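Glucose-1-phosphate thymidylyltransferase (Bacillus anthracis, PDB 4ECM) catalyses the joining of glucose 1-phosphate to the nucleotidyl group of dTTP, giving dTDP-glucose and pyrophosphate, the first step towards dTDP-L-rhamnose. Local coordinates at residues E164-A169 against S189-G194; I179-K184 against E218-N223; Q158-P163 against G239-A244. All coordinates share one frame; numbering follows the deposited sequence. Where two conformers were deposited one is given.

Contact 1 (E164-A169 against S189-G194). With DAU (2'deoxy-thymidine-5'-diphospho-alpha-D-glucose), chain B.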
loop_
_atom_site.group_PDB
_atom_site.type_symbol
_atom_site.label_atom_id
_atom_site.label_comp_id
_atom_site.label_asym_id
_atom_site.label_seq_id
_atom_site.Cartn_x
_atom_site.Cartn_y
_atom_site.Cartn_z
ATOM N N GLU A 164 15.172 35.013 -3.327
ATOM C CA GLU A 164 14.962 34.876 -1.888
ATOM C C GLU A 164 14.502 33.473 -1.474
ATOM O O GLU A 164 14.627 33.096 -0.311
ATOM C CB GLU A 164 13.983 35.947 -1.358
ATOM C CG GLU A 164 12.491 35.784 -1.754
ATOM C CD GLU A 164 12.170 36.096 -3.222
ATOM O OE1 GLU A 164 13.056 36.575 -3.966
ATOM O OE2 GLU A 164 11.010 35.861 -3.629
ATOM N N ARG A 165 13.954 32.716 -2.417
ATOM C CA ARG A 165 13.486 31.373 -2.147
ATOM C C ARG A 165 14.593 30.321 -2.165
ATOM O O ARG A 165 14.346 29.195 -1.802
ATOM C CB ARG A 165 12.488 30.916 -3.223
ATOM C CG ARG A 165 11.132 31.579 -3.231
ATOM C CD ARG A 165 10.111 30.615 -3.853
ATOM N NE ARG A 165 10.270 30.424 -5.292
ATOM C CZ ARG A 165 10.009 29.283 -5.949
ATOM N NH1 ARG A 165 10.157 29.228 -7.266
ATOM N NH2 ARG A 165 9.640 28.184 -5.306
ATOM N N PHE A 166 15.792 30.669 -2.608
ATOM C CA PHE A 166 16.812 29.662 -2.831
ATOM C C PHE A 166 18.137 29.971 -2.181
ATOM O O PHE A 166 18.298 30.985 -1.503
ATOM C CB PHE A 166 17.049 29.547 -4.358
ATOM C CG PHE A 166 15.784 29.357 -5.164
ATOM C CD1 PHE A 166 15.124 28.145 -5.175
ATOM C CD2 PHE A 166 15.264 30.390 -5.913
ATOM C CE1 PHE A 166 13.952 27.972 -5.906
ATOM C CE2 PHE A 166 14.093 30.228 -6.641
ATOM C CZ PHE A 166 13.434 29.009 -6.638
ATOM N N GLY A 167 19.083 29.070 -2.383
ATOM C CA GLY A 167 20.463 29.312 -2.007
ATOM C C GLY A 167 20.920 30.304 -3.075
ATOM O O GLY A 167 20.586 30.141 -4.257
ATOM N N VAL A 168 21.639 31.339 -2.666
ATOM C CA VAL A 168 22.050 32.414 -3.584
ATOM C C VAL A 168 23.556 32.603 -3.603
ATOM O O VAL A 168 24.182 32.743 -2.562
ATOM C CB VAL A 168 21.397 33.746 -3.179
ATOM C CG1 VAL A 168 21.958 34.902 -3.997
ATOM C CG2 VAL A 168 19.869 33.660 -3.325
ATOM N N ALA A 169 24.133 32.601 -4.798
ATOM C CA ALA A 169 25.575 32.751 -4.952
ATOM C C ALA A 169 25.938 34.207 -5.152
ATOM O O ALA A 169 25.387 34.889 -6.021
ATOM C CB ALA A 169 26.080 31.922 -6.138
ATOM N N SER A 189 20.889 37.499 -8.115
ATOM C CA SER A 189 19.759 36.672 -8.531
ATOM C C SER A 189 20.223 35.272 -9.004
ATOM O O SER A 189 19.465 34.542 -9.657
ATOM C CB SER A 189 18.932 37.379 -9.607
ATOM O OG SER A 189 19.702 37.616 -10.751
ATOM N N TYR A 190 21.453 34.899 -8.650
ATOM C CA TYR A 190 21.982 33.579 -9.004
ATOM C C TYR A 190 21.568 32.506 -8.003
ATOM O O TYR A 190 22.168 32.393 -6.946
ATOM C CB TYR A 190 23.506 33.588 -9.053
ATOM C CG TYR A 190 24.118 34.424 -10.159
ATOM C CD1 TYR A 190 24.047 34.025 -11.499
ATOM C CD2 TYR A 190 24.830 35.582 -9.857
ATOM C CE1 TYR A 190 24.646 34.804 -12.523
ATOM C CE2 TYR A 190 25.429 36.355 -10.857
ATOM C CZ TYR A 190 25.338 35.973 -12.182
ATOM O OH TYR A 190 25.963 36.770 -13.140
ATOM N N ALA A 191 20.543 31.726 -8.335
ATOM C CA ALA A 191 20.103 30.638 -7.478
ATOM C C ALA A 191 21.016 29.441 -7.649
ATOM O O ALA A 191 21.372 29.086 -8.773
ATOM C CB ALA A 191 18.657 30.235 -7.815
ATOM N N VAL A 192 21.410 28.822 -6.537
ATOM C CA VAL A 192 22.222 27.606 -6.576
ATOM C C VAL A 192 21.204 26.465 -6.647
ATOM O O VAL A 192 20.519 26.151 -5.664
ATOM C CB VAL A 192 23.152 27.480 -5.345
ATOM C CG1 VAL A 192 23.971 26.180 -5.401
ATOM C CG2 VAL A 192 24.084 28.670 -5.259
ATOM N N THR A 193 21.091 25.871 -7.827
ATOM C CA THR A 193 20.112 24.826 -8.065
ATOM C C THR A 193 20.411 23.569 -7.284
ATOM O O THR A 193 21.510 23.401 -6.761
ATOM C CB THR A 193 20.063 24.421 -9.533
ATOM O OG1 THR A 193 21.305 23.810 -9.893
ATOM C CG2 THR A 193 19.795 25.628 -10.413
ATOM N N GLY A 194 19.417 22.674 -7.254
ATOM C CA GLY A 194 19.514 21.406 -6.561
ATOM C C GLY A 194 20.163 20.283 -7.358
ATOM O O GLY A 194 19.681 19.141 -7.331
HETATM O O6 DAU B . 15.374 23.890 -5.338
HETATM C C6 DAU B . 16.669 24.457 -5.131
HETATM C C5 DAU B . 16.865 24.757 -3.652
HETATM O O5 DAU B . 16.651 23.543 -2.939
HETATM C C4 DAU B . 18.263 25.318 -3.367
HETATM O O4 DAU B . 18.446 26.574 -4.009
HETATM C C3 DAU B . 18.520 25.496 -1.872
HETATM O O3 DAU B . 19.891 25.905 -1.682
HETATM C C2 DAU B . 18.239 24.159 -1.175
HETATM O O2 DAU B . 18.359 24.288 0.254
HETATM C C1 DAU B . 16.851 23.637 -1.523
HETATM O O1 DAU B . 15.874 24.501 -0.953
HETATM P P2 DAU B . 14.376 23.976 -0.659
HETATM O O3P DAU B . 13.578 23.892 -1.938
HETATM O O4P DAU B . 13.868 24.765 0.515
HETATM O OPP DAU B . 14.638 22.447 -0.201
HETATM P P DAU B . 13.437 21.452 0.189
HETATM O O1P DAU B . 12.219 21.799 -0.633
HETATM O O2P DAU B . 13.356 21.390 1.671
HETATM O "O5'" DAU B . 13.972 20.032 -0.359
HETATM C "C5'" DAU B . 14.038 19.810 -1.752
HETATM C "C4'" DAU B . 14.151 18.337 -2.146
HETATM O "O4'" DAU B . 15.049 17.583 -1.335
HETATM C "C3'" DAU B . 12.819 17.619 -2.153
HETATM O "O3'" DAU B . 12.701 17.047 -3.458
HETATM C "C2'" DAU B . 12.922 16.542 -1.100
HETATM C "C1'" DAU B . 14.415 16.424 -0.832
HETATM N N11 DAU B . 14.819 16.407 0.584
HETATM C C61 DAU B . 14.455 17.512 1.397
HETATM C C51 DAU B . 14.497 17.418 2.773
HETATM C C5A DAU B . 14.211 18.638 3.625
HETATM C C21 DAU B . 15.013 15.160 1.207
HETATM O O21 DAU B . 15.282 14.098 0.433
HETATM N N31 DAU B . 15.065 15.033 2.556
HETATM C C41 DAU B . 14.813 16.094 3.365
HETATM O O41 DAU B . 14.849 15.946 4.709
#
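G167 presents a bare backbone to V192, and the O3 and O4 hydroxyl edge of the glucose of bound dTDP-glucose comes up to it. Sugar O3 approaches G167 CA closely, at a point where there is no side chain. On the V168 face of the sheet, the A191 methyl packs against F166, with A191 CB lying 3.9 Å from F166 CB and equally close to ring atom CD2. On the face that carries V192, its CG2 branch packs against the A169 methyl, with V192 CG2 to A169 CB at 3.9 Å. Two straight backbone bonds lace the antiparallel strands 167-172 and 190-198 together: V192 N to G167 O (2.8 Å) and A169 N to Y190 O (2.9 Å). V168 and A191 between them form a non-hydrogen-bonded pair. The CB of R165 sits over the centre of one face of the F166 ring, while W241 meets that ring edge-to-face. Sugar atom O4 bridges the strands, accepting from G167 N at 3.0 Å and donating to V192 O at 2.7 Å. With both of these bonds made by the backbone, the arrangement is consistent with main-chain recognition of the 4-hydroxyl.

Contact 2 (I179-K184 against E218-N223). With DAU (2'deoxy-thymidine-5'-diphospho-alpha-D-glucose), chain B.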
loop_
_atom_site.group_PDB
_atom_site.type_symbol
_atom_site.label_atom_id
_atom_site.label_comp_id
_atom_site.label_asym_id
_atom_site.label_seq_id
_atom_site.Cartn_x
_atom_site.Cartn_y
_atom_site.Cartn_z
ATOM N N ILE A 179 27.865 31.645 -0.498
ATOM C CA ILE A 179 26.519 31.226 -0.820
ATOM C C ILE A 179 25.717 31.477 0.444
ATOM O O ILE A 179 26.200 31.257 1.549
ATOM C CB ILE A 179 26.429 29.761 -1.227
ATOM C CG1 ILE A 179 27.248 29.512 -2.493
ATOM C CG2 ILE A 179 24.971 29.371 -1.471
ATOM C CD1 ILE A 179 27.422 28.027 -2.824
ATOM N N GLU A 180 24.501 31.972 0.281
ATOM C CA GLU A 180 23.631 32.249 1.410
ATOM C C GLU A 180 22.260 31.587 1.165
ATOM O O GLU A 180 21.659 31.733 0.099
ATOM C CB GLU A 180 23.526 33.762 1.602
ATOM C CG GLU A 180 22.679 34.202 2.777
ATOM C CD GLU A 180 22.713 35.722 3.016
ATOM O OE1 GLU A 180 23.355 36.472 2.223
ATOM O OE2 GLU A 180 22.071 36.155 4.006
ATOM N N GLU A 181 21.780 30.851 2.156
ATOM C CA GLU A 181 20.526 30.129 2.043
ATOM C C GLU A 181 19.340 31.042 2.341
ATOM O O GLU A 181 19.262 31.620 3.405
ATOM C CB GLU A 181 20.530 28.916 2.985
ATOM C CG GLU A 181 19.289 28.028 2.897
ATOM C CD GLU A 181 19.128 27.316 1.545
ATOM O OE1 GLU A 181 20.117 27.231 0.768
ATOM O OE2 GLU A 181 18.002 26.820 1.279
ATOM N N LYS A 182 18.441 31.158 1.365
ATOM C CA LYS A 182 17.209 31.960 1.457
ATOM C C LYS A 182 17.401 33.320 2.120
ATOM O O LYS A 182 16.758 33.634 3.117
ATOM C CB LYS A 182 16.103 31.158 2.153
ATOM C CG LYS A 182 15.833 29.811 1.474
ATOM C CD LYS A 182 14.555 29.153 1.994
ATOM C CE LYS A 182 14.345 27.743 1.384
ATOM N NZ LYS A 182 15.407 26.814 1.842
ATOM N N PRO A 183 18.277 34.152 1.544
ATOM C CA PRO A 183 18.539 35.463 2.122
ATOM C C PRO A 183 17.336 36.410 2.037
ATOM O O PRO A 183 16.626 36.429 1.018
ATOM C CB PRO A 183 19.684 35.991 1.257
ATOM C CG PRO A 183 19.484 35.330 -0.082
ATOM C CD PRO A 183 18.962 33.962 0.251
ATOM N N LYS A 184 17.112 37.172 3.108
ATOM C CA LYS A 184 16.060 38.207 3.141
ATOM C C LYS A 184 16.413 39.338 2.166
ATOM O O LYS A 184 15.535 40.000 1.621
ATOM C CB LYS A 184 15.929 38.801 4.558
ATOM C CG LYS A 184 15.130 37.959 5.562
ATOM C CD LYS A 184 13.591 38.157 5.441
ATOM C CE LYS A 184 13.152 39.604 5.868
ATOM N NZ LYS A 184 11.662 39.840 5.900
ATOM N N GLU A 218 22.121 21.933 6.503
ATOM C CA GLU A 218 22.013 22.694 5.226
ATOM C C GLU A 218 23.034 22.371 4.133
ATOM O O GLU A 218 24.237 22.398 4.366
ATOM C CB GLU A 218 22.053 24.193 5.501
ATOM C CG GLU A 218 20.939 24.729 6.407
ATOM C CD GLU A 218 19.564 24.751 5.758
ATOM O OE1 GLU A 218 19.436 24.384 4.566
ATOM O OE2 GLU A 218 18.599 25.149 6.446
ATOM N N ILE A 219 22.542 22.111 2.919
ATOM C CA ILE A 219 23.418 21.820 1.785
ATOM C C ILE A 219 24.298 23.043 1.475
ATOM O O ILE A 219 25.445 22.894 1.025
ATOM C CB ILE A 219 22.636 21.365 0.506
ATOM C CG1 ILE A 219 23.556 20.599 -0.444
ATOM C CG2 ILE A 219 22.015 22.534 -0.206
ATOM C CD1 ILE A 219 24.089 19.260 0.141
ATOM N N THR A 220 23.779 24.242 1.730
ATOM C CA THR A 220 24.566 25.467 1.512
ATOM C C THR A 220 25.857 25.458 2.380
ATOM O O THR A 220 26.926 25.879 1.919
ATOM C CB THR A 220 23.722 26.729 1.743
ATOM O OG1 THR A 220 22.771 26.860 0.674
ATOM C CG2 THR A 220 24.604 27.979 1.790
ATOM N N ASP A 221 25.766 24.947 3.606
ATOM C CA ASP A 221 26.960 24.851 4.476
ATOM C C ASP A 221 28.038 23.969 3.846
ATOM O O ASP A 221 29.238 24.278 3.919
ATOM C CB ASP A 221 26.586 24.320 5.854
ATOM C CG ASP A 221 25.638 25.242 6.592
ATOM O OD1 ASP A 221 25.610 26.461 6.277
ATOM O OD2 ASP A 221 24.922 24.757 7.490
ATOM N N ILE A 222 27.609 22.878 3.226
ATOM C CA ILE A 222 28.518 21.972 2.538
ATOM C C ILE A 222 29.171 22.681 1.357
ATOM O O ILE A 222 30.388 22.600 1.157
ATOM C CB ILE A 222 27.777 20.731 2.022
ATOM C CG1 ILE A 222 27.376 19.832 3.185
ATOM C CG2 ILE A 222 28.641 19.948 1.022
ATOM C CD1 ILE A 222 26.422 18.699 2.762
ATOM N N ASN A 223 28.360 23.377 0.567
ATOM C CA ASN A 223 28.893 24.105 -0.582
ATOM C C ASN A 223 29.895 25.188 -0.144
ATOM O O ASN A 223 30.938 25.357 -0.783
ATOM C CB ASN A 223 27.751 24.622 -1.456
ATOM C CG ASN A 223 26.939 23.479 -2.046
ATOM O OD1 ASN A 223 27.492 22.404 -2.284
ATOM N ND2 ASN A 223 25.633 23.692 -2.281
HETATM O O6 DAU B . 15.374 23.890 -5.338
HETATM C C6 DAU B . 16.669 24.457 -5.131
HETATM C C5 DAU B . 16.865 24.757 -3.652
HETATM O O5 DAU B . 16.651 23.543 -2.939
HETATM C C4 DAU B . 18.263 25.318 -3.367
HETATM O O4 DAU B . 18.446 26.574 -4.009
HETATM C C3 DAU B . 18.520 25.496 -1.872
HETATM O O3 DAU B . 19.891 25.905 -1.682
HETATM C C2 DAU B . 18.239 24.159 -1.175
HETATM O O2 DAU B . 18.359 24.288 0.254
HETATM C C1 DAU B . 16.851 23.637 -1.523
HETATM O O1 DAU B . 15.874 24.501 -0.953
HETATM P P2 DAU B . 14.376 23.976 -0.659
HETATM O O3P DAU B . 13.578 23.892 -1.938
HETATM O O4P DAU B . 13.868 24.765 0.515
HETATM O OPP DAU B . 14.638 22.447 -0.201
HETATM P P DAU B . 13.437 21.452 0.189
HETATM O O1P DAU B . 12.219 21.799 -0.633
HETATM O O2P DAU B . 13.356 21.390 1.671
HETATM O "O5'" DAU B . 13.972 20.032 -0.359
HETATM C "C5'" DAU B . 14.038 19.810 -1.752
HETATM C "C4'" DAU B . 14.151 18.337 -2.146
HETATM O "O4'" DAU B . 15.049 17.583 -1.335
HETATM C "C3'" DAU B . 12.819 17.619 -2.153
HETATM O "O3'" DAU B . 12.701 17.047 -3.458
HETATM C "C2'" DAU B . 12.922 16.542 -1.100
HETATM C "C1'" DAU B . 14.415 16.424 -0.832
HETATM N N11 DAU B . 14.819 16.407 0.584
HETATM C C61 DAU B . 14.455 17.512 1.397
HETATM C C51 DAU B . 14.497 17.418 2.773
HETATM C C5A DAU B . 14.211 18.638 3.625
HETATM C C21 DAU B . 15.013 15.160 1.207
HETATM O O21 DAU B . 15.282 14.098 0.433
HETATM N N31 DAU B . 15.065 15.033 2.556
HETATM C C41 DAU B . 14.813 16.094 3.365
HETATM O O41 DAU B . 14.849 15.946 4.709
#
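The carboxylate of E181 reaches across to the hydroxyl of T220 while also gripping the glucose of dTDP-glucose. CG of E181 stands anti to the backbone N (chi1 -177°) and the chain then bends at chi2, which swings the carboxylate alongside the sugar. T220 OG1 donates to E181 OE1 at 2.7 Å, meeting that oxygen on its anti side and 22° out of the carboxylate plane. The same E181 OE1 receives sugar O3 at 2.8 Å, and E181 OE2 takes sugar O2 at an equal distance, so the two oxygens bind neighbouring hydroxyls. K182 NZ joins E181 OE2 in a salt bridge of 2.7 Å, along the anti lone pair, and continues to phosphate oxygen O4P of the ligand. Here the end of strand 175-181 faces the first turn of helix 219-228, running nearly antiparallel to it, in the nucleotidyltransferase fold; E218 is the helix N-cap residue. The E218 chain crosses that of E181 at about a right angle, their carboxylate planes 26° apart, and E181 OE2 comes within 4.3 Å of E218 OE1. E218 OE2 is bonded to S212 OG and salt-bridged to R214, and R214 and K182 probably temper this crowding of negative charge. Next to these polar groups the packing is aliphatic: I179 CG2 rests 3.6 Å from T220 CG2, and the CD1 methyl of I179 lies against the CB methylene of N223, whose amide oxygen is held by Y198.

Contact 3 (Q158-P163 against G239-A244)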
loop_
_atom_site.group_PDB
_atom_site.type_symbol
_atom_site.label_atom_id
_atom_site.label_comp_id
_atom_site.label_asym_id
_atom_site.label_seq_id
_atom_site.Cartn_x
_atom_site.Cartn_y
_atom_site.Cartn_z
ATOM N N GLN A 158 21.334 29.250 -11.744
ATOM C CA GLN A 158 20.260 29.774 -12.566
ATOM C C GLN A 158 19.885 31.151 -12.095
ATOM O O GLN A 158 19.625 31.355 -10.916
ATOM C CB GLN A 158 19.012 28.912 -12.481
ATOM C CG GLN A 158 18.941 27.856 -13.528
ATOM C CD GLN A 158 18.554 28.406 -14.908
ATOM O OE1 GLN A 158 18.871 27.815 -15.918
ATOM N NE2 GLN A 158 17.855 29.510 -14.930
ATOM N N SER A 159 19.854 32.097 -13.026
ATOM C CA SER A 159 19.432 33.451 -12.719
ATOM C C SER A 159 17.917 33.386 -12.603
ATOM O O SER A 159 17.258 32.858 -13.493
ATOM C CB SER A 159 19.852 34.414 -13.822
ATOM O OG SER A 159 19.486 35.738 -13.476
ATOM N N VAL A 160 17.373 33.865 -11.491
ATOM C CA VAL A 160 15.926 33.815 -11.252
ATOM C C VAL A 160 15.335 35.139 -10.795
ATOM O O VAL A 160 16.052 36.031 -10.327
ATOM C CB VAL A 160 15.573 32.740 -10.176
ATOM C CG1 VAL A 160 16.017 31.317 -10.629
ATOM C CG2 VAL A 160 16.191 33.085 -8.824
ATOM N N ASP A 161 14.011 35.238 -10.920
ATOM C CA ASP A 161 13.262 36.431 -10.548
ATOM C C ASP A 161 13.057 36.565 -9.041
ATOM O O ASP A 161 12.913 37.679 -8.514
ATOM C CB ASP A 161 11.877 36.404 -11.224
ATOM C CG ASP A 161 11.964 36.438 -12.737
ATOM O OD1 ASP A 161 12.899 37.085 -13.273
ATOM O OD2 ASP A 161 11.095 35.819 -13.394
ATOM N N ASP A 162 13.066 35.428 -8.356
ATOM C CA ASP A 162 12.773 35.356 -6.928
ATOM C C ASP A 162 13.862 34.619 -6.161
ATOM O O ASP A 162 13.611 33.551 -5.604
ATOM C CB ASP A 162 11.417 34.648 -6.752
ATOM C CG ASP A 162 11.299 33.331 -7.576
ATOM O OD1 ASP A 162 12.264 32.919 -8.261
ATOM O OD2 ASP A 162 10.216 32.700 -7.531
ATOM N N PRO A 163 15.080 35.194 -6.113
ATOM C CA PRO A 163 16.208 34.502 -5.468
ATOM C C PRO A 163 16.046 34.250 -3.971
ATOM O O PRO A 163 16.706 33.353 -3.418
ATOM C CB PRO A 163 17.398 35.445 -5.727
ATOM C CG PRO A 163 16.781 36.789 -5.998
ATOM C CD PRO A 163 15.483 36.497 -6.677
ATOM N N GLY A 239 19.428 26.471 -20.280
ATOM C CA GLY A 239 17.992 26.427 -20.557
ATOM C C GLY A 239 17.145 26.763 -19.345
ATOM O O GLY A 239 17.600 27.471 -18.442
ATOM N N TRP A 240 15.931 26.218 -19.290
ATOM C CA TRP A 240 15.060 26.496 -18.174
ATOM C C TRP A 240 15.258 25.549 -17.005
ATOM O O TRP A 240 15.810 24.442 -17.134
ATOM C CB TRP A 240 13.583 26.509 -18.616
ATOM C CG TRP A 240 13.094 25.263 -19.298
ATOM C CD1 TRP A 240 12.980 25.065 -20.649
ATOM C CD2 TRP A 240 12.612 24.064 -18.679
ATOM N NE1 TRP A 240 12.478 23.817 -20.906
ATOM C CE2 TRP A 240 12.243 23.178 -19.717
ATOM C CE3 TRP A 240 12.461 23.649 -17.354
ATOM C CZ2 TRP A 240 11.741 21.901 -19.468
ATOM C CZ3 TRP A 240 11.961 22.380 -17.108
ATOM C CH2 TRP A 240 11.602 21.521 -18.158
ATOM N N TRP A 241 14.787 26.019 -15.857
ATOM C CA TRP A 241 14.885 25.303 -14.608
ATOM C C TRP A 241 13.792 25.759 -13.665
ATOM O O TRP A 241 13.472 26.949 -13.584
ATOM C CB TRP A 241 16.225 25.586 -13.934
ATOM C CG TRP A 241 16.326 25.059 -12.521
ATOM C CD1 TRP A 241 16.677 23.800 -12.140
ATOM C CD2 TRP A 241 16.078 25.782 -11.310
ATOM N NE1 TRP A 241 16.662 23.686 -10.771
ATOM C CE2 TRP A 241 16.305 24.887 -10.234
ATOM C CE3 TRP A 241 15.714 27.100 -11.025
ATOM C CZ2 TRP A 241 16.144 25.256 -8.906
ATOM C CZ3 TRP A 241 15.573 27.478 -9.693
ATOM C CH2 TRP A 241 15.783 26.553 -8.650
ATOM N N THR A 242 13.232 24.816 -12.933
ATOM C CA THR A 242 12.257 25.163 -11.935
ATOM C C THR A 242 12.214 24.123 -10.840
ATOM O O THR A 242 12.542 22.945 -11.052
ATOM C CB THR A 242 10.833 25.238 -12.503
ATOM O OG1 THR A 242 9.946 25.717 -11.479
ATOM C CG2 THR A 242 10.352 23.844 -12.981
ATOM N N ASP A 243 11.870 24.567 -9.645
ATOM C CA ASP A 243 11.617 23.640 -8.593
ATOM C C ASP A 243 10.164 23.240 -8.847
ATOM O O ASP A 243 9.446 23.833 -9.677
ATOM C CB ASP A 243 11.706 24.284 -7.216
ATOM C CG ASP A 243 10.562 25.251 -6.967
ATOM O OD1 ASP A 243 10.553 26.304 -7.606
ATOM O OD2 ASP A 243 9.687 24.958 -6.136
ATOM N N ALA A 244 9.725 22.207 -8.178
ATOM C CA ALA A 244 8.315 21.800 -8.293
ATOM C C ALA A 244 7.679 21.556 -6.944
ATOM O O ALA A 244 6.806 20.717 -6.834
ATOM C CB ALA A 244 8.201 20.564 -9.169
#
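Q158 lays its aliphatic chain against the base of the W241 side chain, with Q158 CG 3.6 Å from W241 CB. The two side chains run antiparallel alongside one another, and the Q158 amide plane is tilted only 17° from the indole plane. Q158 CB lies near W241 CE3. Farther along the ring, branch CG1 of V160 approaches W241 CZ3 at 4.0 Å, crossing it obliquely. With chi1 at 171° the indole extends away from the W241 amide nitrogen, out from strand 241-243 towards 158-163. That strand pairs antiparallel with 133-135 in a small two-stranded sheet, whereas 153-159 belongs to the large mixed sheet of the nucleotidyltransferase fold; W241 thus packs one sheet against the other. Around this first shell, N133 OD1 accepts from W241 NE1 and helps to fix the rotation of the indole, while T193 and I195 of strand 190-198 also touch the ring. Backbone bonds between Q158 and A191 and between V160 and S189 hold the opposing segment in position. Farther out, R165 forms salt bridges with both D162 and D243, tying the two segments together through a third residue. W241 also belongs to the ligand pocket, its side chain about 4 Å from the bound dTDP-glucose.

All three contacts belong to the nucleotidyltransferase fold. Contacts 1 and 2 have centres about 8 Å apart and share the large mixed sheet, where strands 167-172 and 175-181 are neighbours; their segments alternate along the chain. Contact 3 also lies about 8 Å from contact 1, centre to centre, and joins it through strand 153-159, which pairs with 190-198; its segments enclose those of the other two in sequence. Contacts 2 and 3 are about 16 Å apart between centres and do not touch. Pocket residues from strands 167-172, 175-181, 190-198 and 241-243 and the start of helix 219-228 meet around the glucose end of the ligand.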